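Local structure of S-M checkpoint control protein rad4 (Schizosaccharomyces pombe, 4BU0) at residues E121-K126 with W167-I172. The protein is an essential adaptor in DNA replication and the S-M checkpoint, binding phosphorylated Crb2 through its BRCT1,2 region. Numbering follows the deposited sequence.
Sequences ENYVLK and WLWQSI
W169 (chi1 -52°) and I172 both carry the first side-chain branch, CG and CG1 respectively, anti to the carbonyl carbon and beside the backbone N; both side chains meet the ring of Y123. Atom CZ3 at the indole's edge stands 3.6 Å above the Y123 ring plane, offset toward the rim. W169 CZ3 lies 3.7 Å from Y123 CD2. The ring planes, at 81°, make this a T-shaped pair, with the indole giving the edge and tyrosine the face. I172 comes in obliquely, its CD1 4.0 Å from Y123 CD1. Helices 116-126 and 166-174 are the first and last of the second BRCT repeat and pack together on one face of its parallel sheet, as is usual for BRCT domains; the axes of segments 121-126 and 167-172 come within 11.3 Å, their directions 32° apart, a wide spacing bridged by side chains. Deeper in the interface, V124 CG2 and L168 CD1 touch at 4.3 Å, both residues being buried. With an alanine at Y123, the indole edge would probably lose its aromatic face and I172 CD1 its ring neighbour, opening a gap between the helices. Within 167-172, S171 OG donates to W167 O at 2.8 Å, reaching that carbonyl from the face opposite S171 N, while W167 NE1 bonds to L178 O.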
ATOM      1  N   GLU A 121      -7.765   4.709 -14.647  1.00  9.58           N
ATOM      2  CA  GLU A 121      -6.540   4.012 -15.015  1.00  9.16           C
ATOM      3  C   GLU A 121      -5.300   4.889 -14.779  1.00 12.02           C
ATOM      4  O   GLU A 121      -4.329   4.427 -14.179  1.00 11.98           O
ATOM      5  CB  GLU A 121      -6.619   3.553 -16.473  1.00 10.23           C
ATOM      6  CG  GLU A 121      -5.351   2.908 -16.996  1.00 13.72           C
ATOM      7  CD  GLU A 121      -5.466   2.380 -18.415  1.00 16.21           C
ATOM      8  OE1 GLU A 121      -6.600   2.303 -18.944  1.00 14.93           O
ATOM      9  OE2 GLU A 121      -4.407   2.018 -18.983  1.00 17.67           O
ATOM     10  N   ASN A 122      -5.367   6.164 -15.200  1.00 11.30           N
ATOM     11  CA  ASN A 122      -4.246   7.066 -14.986  1.00 11.99           C
ATOM     12  C   ASN A 122      -3.944   7.267 -13.493  1.00 12.06           C
ATOM     13  O   ASN A 122      -2.776   7.265 -13.097  1.00 12.77           O
ATOM     14  CB  ASN A 122      -4.538   8.420 -15.625  1.00 14.42           C
ATOM     15  CG  ASN A 122      -3.308   9.279 -15.747  1.00 39.87           C
ATOM     16  OD1 ASN A 122      -2.335   8.920 -16.414  1.00 40.56           O
ATOM     17  ND2 ASN A 122      -3.318  10.417 -15.080  1.00 34.99           N
ATOM     18  N   TYR A 123      -4.989   7.450 -12.662  1.00  9.86           N
ATOM     19  CA  TYR A 123      -4.738   7.651 -11.224  1.00 10.86           C
ATOM     20  C   TYR A 123      -4.153   6.419 -10.547  1.00 12.69           C
ATOM     21  O   TYR A 123      -3.323   6.554  -9.637  1.00 12.10           O
ATOM     22  CB  TYR A 123      -6.018   8.044 -10.492  1.00 14.36           C
ATOM     23  CG  TYR A 123      -6.301   9.522 -10.531  1.00 21.65           C
ATOM     24  CD1 TYR A 123      -5.672  10.397  -9.649  1.00 24.73           C
ATOM     25  CD2 TYR A 123      -7.229  10.048 -11.420  1.00 24.60           C
ATOM     26  CE1 TYR A 123      -5.933  11.767  -9.678  1.00 29.05           C
ATOM     27  CE2 TYR A 123      -7.501  11.416 -11.456  1.00 27.58           C
ATOM     28  CZ  TYR A 123      -6.851  12.271 -10.584  1.00 38.11           C
ATOM     29  OH  TYR A 123      -7.136  13.619 -10.615  1.00 46.18           O
ATOM     30  N   VAL A 124      -4.580   5.203 -10.960  1.00  9.34           N
ATOM     31  CA  VAL A 124      -4.015   3.987 -10.396  1.00  9.21           C
ATOM     32  C   VAL A 124      -2.523   3.950 -10.662  1.00 13.43           C
ATOM     33  O   VAL A 124      -1.747   3.660  -9.763  1.00 13.75           O
ATOM     34  CB  VAL A 124      -4.724   2.747 -11.007  1.00 11.23           C
ATOM     35  CG1 VAL A 124      -3.964   1.444 -10.697  1.00 11.04           C
ATOM     36  CG2 VAL A 124      -6.170   2.671 -10.509  1.00 10.90           C
ATOM     37  N   LEU A 125      -2.118   4.273 -11.914  1.00 11.92           N
ATOM     38  CA  LEU A 125      -0.701   4.223 -12.272  1.00 12.96           C
ATOM     39  C   LEU A 125       0.091   5.330 -11.570  1.00 13.67           C
ATOM     40  O   LEU A 125       1.186   5.062 -11.071  1.00 14.12           O
ATOM     41  CB  LEU A 125      -0.560   4.337 -13.796  1.00 13.32           C
ATOM     42  CG  LEU A 125      -1.167   3.185 -14.603  1.00 18.08           C
ATOM     43  CD1 LEU A 125      -1.115   3.493 -16.081  1.00 18.93           C
ATOM     44  CD2 LEU A 125      -0.447   1.885 -14.347  1.00 18.73           C
ATOM     45  N   LYS A 126      -0.497   6.546 -11.485  1.00 12.24           N
ATOM     46  CA  LYS A 126       0.158   7.691 -10.818  1.00 12.61           C
ATOM     47  C   LYS A 126       0.439   7.382  -9.343  1.00 17.31           C
ATOM     48  O   LYS A 126       1.442   7.831  -8.796  1.00 17.15           O
ATOM     49  CB  LYS A 126      -0.765   8.923 -10.942  1.00 16.46           C
ATOM     50  CG  LYS A 126      -0.287  10.195 -10.235  1.00 36.09           C
ATOM     51  CD  LYS A 126      -1.359  11.274 -10.271  1.00 51.07           C
ATOM     52  CE  LYS A 126      -0.990  12.475  -9.439  1.00 66.44           C
ATOM     53  NZ  LYS A 126      -2.120  13.439  -9.343  1.00 78.61           N
ATOM     54  N   TRP A 167     -13.692   4.232  -3.253  1.00  5.97           N
ATOM     55  CA  TRP A 167     -12.563   3.581  -2.584  1.00  6.00           C
ATOM     56  C   TRP A 167     -11.241   4.184  -3.045  1.00  7.15           C
ATOM     57  O   TRP A 167     -10.334   4.423  -2.248  1.00  6.92           O
ATOM     58  CB  TRP A 167     -12.567   2.069  -2.885  1.00  5.97           C
ATOM     59  CG  TRP A 167     -11.257   1.413  -2.537  1.00  5.97           C
ATOM     60  CD1 TRP A 167     -10.842   1.014  -1.295  1.00  7.67           C
ATOM     61  CD2 TRP A 167     -10.180   1.108  -3.439  1.00  5.97           C
ATOM     62  NE1 TRP A 167      -9.554   0.524  -1.360  1.00  7.61           N
ATOM     63  CE2 TRP A 167      -9.120   0.581  -2.666  1.00  7.54           C
ATOM     64  CE3 TRP A 167     -10.014   1.240  -4.833  1.00  7.33           C
ATOM     65  CZ2 TRP A 167      -7.897   0.207  -3.237  1.00  7.60           C
ATOM     66  CZ3 TRP A 167      -8.808   0.860  -5.403  1.00  7.40           C
ATOM     67  CH2 TRP A 167      -7.766   0.350  -4.609  1.00  7.76           C
ATOM     68  N   LEU A 168     -11.127   4.368  -4.368  1.00  6.59           N
ATOM     69  CA  LEU A 168      -9.913   4.918  -4.919  1.00  6.82           C
ATOM     70  C   LEU A 168      -9.693   6.358  -4.486  1.00  8.88           C
ATOM     71  O   LEU A 168      -8.582   6.711  -4.072  1.00  8.66           O
ATOM     72  CB  LEU A 168      -9.992   4.826  -6.459  1.00  6.61           C
ATOM     73  CG  LEU A 168      -8.783   5.419  -7.215  1.00  8.12           C
ATOM     74  CD1 LEU A 168      -7.496   4.657  -6.900  1.00  9.23           C
ATOM     75  CD2 LEU A 168      -9.042   5.378  -8.732  1.00  9.45           C
ATOM     76  N   TRP A 169     -10.731   7.166  -4.568  1.00  7.32           N
ATOM     77  CA  TRP A 169     -10.559   8.552  -4.215  1.00  7.36           C
ATOM     78  C   TRP A 169     -10.221   8.734  -2.750  1.00  9.35           C
ATOM     79  O   TRP A 169      -9.367   9.486  -2.447  1.00 10.14           O
ATOM     80  CB  TRP A 169     -11.772   9.382  -4.622  1.00  7.91           C
ATOM     81  CG  TRP A 169     -12.217   9.244  -6.061  1.00  9.29           C
ATOM     82  CD1 TRP A 169     -13.486   9.163  -6.475  1.00 11.86           C
ATOM     83  CD2 TRP A 169     -11.406   9.200  -7.238  1.00 10.35           C
ATOM     84  NE1 TRP A 169     -13.532   9.044  -7.832  1.00 12.42           N
ATOM     85  CE2 TRP A 169     -12.261   9.062  -8.309  1.00 13.07           C
ATOM     86  CE3 TRP A 169     -10.049   9.248  -7.484  1.00 12.86           C
ATOM     87  CZ2 TRP A 169     -11.798   8.969  -9.597  1.00 14.04           C
ATOM     88  CZ3 TRP A 169      -9.625   9.158  -8.767  1.00 15.41           C
ATOM     89  CH2 TRP A 169     -10.492   9.006  -9.778  1.00 15.25           C
ATOM     90  N   GLN A 170     -10.927   8.016  -1.890  1.00  7.02           N
ATOM     91  CA  GLN A 170     -10.622   8.179  -0.467  1.00  6.19           C
ATOM     92  C   GLN A 170      -9.257   7.577  -0.101  1.00  8.67           C
ATOM     93  O   GLN A 170      -8.610   8.096   0.809  1.00 10.06           O
ATOM     94  CB  GLN A 170     -11.741   7.593   0.402  1.00  6.85           C
ATOM     95  CG  GLN A 170     -12.984   8.483   0.330  1.00  7.48           C
ATOM     96  CD  GLN A 170     -13.968   8.185   1.455  1.00 10.27           C
ATOM     97  OE1 GLN A 170     -13.596   7.713   2.542  1.00 11.65           O
ATOM     98  NE2 GLN A 170     -15.247   8.452   1.189  1.00 10.16           N
ATOM     99  N   SER A 171      -8.829   6.469  -0.767  1.00  6.46           N
ATOM    100  CA  SER A 171      -7.515   5.882  -0.475  1.00  5.81           C
ATOM    101  C   SER A 171      -6.433   6.859  -0.880  1.00  9.01           C
ATOM    102  O   SER A 171      -5.490   7.085  -0.117  1.00 10.18           O
ATOM    103  CB  SER A 171      -7.338   4.559  -1.230  1.00  7.13           C
ATOM    104  OG  SER A 171      -8.193   3.553  -0.705  1.00  8.73           O
ATOM    105  N   ILE A 172      -6.600   7.492  -2.054  1.00  7.96           N
ATOM    106  CA  ILE A 172      -5.589   8.487  -2.489  1.00  8.66           C
ATOM    107  C   ILE A 172      -5.506   9.642  -1.488  1.00 13.33           C
ATOM    108  O   ILE A 172      -4.387  10.030  -1.110  1.00 13.26           O
ATOM    109  CB  ILE A 172      -5.880   8.977  -3.908  1.00 11.33           C
ATOM    110  CG1 ILE A 172      -5.504   7.876  -4.907  1.00 11.59           C
ATOM    111  CG2 ILE A 172      -5.107  10.315  -4.232  1.00 13.51           C
ATOM    112  CD1 ILE A 172      -6.052   8.131  -6.322  1.00 14.28           C
TER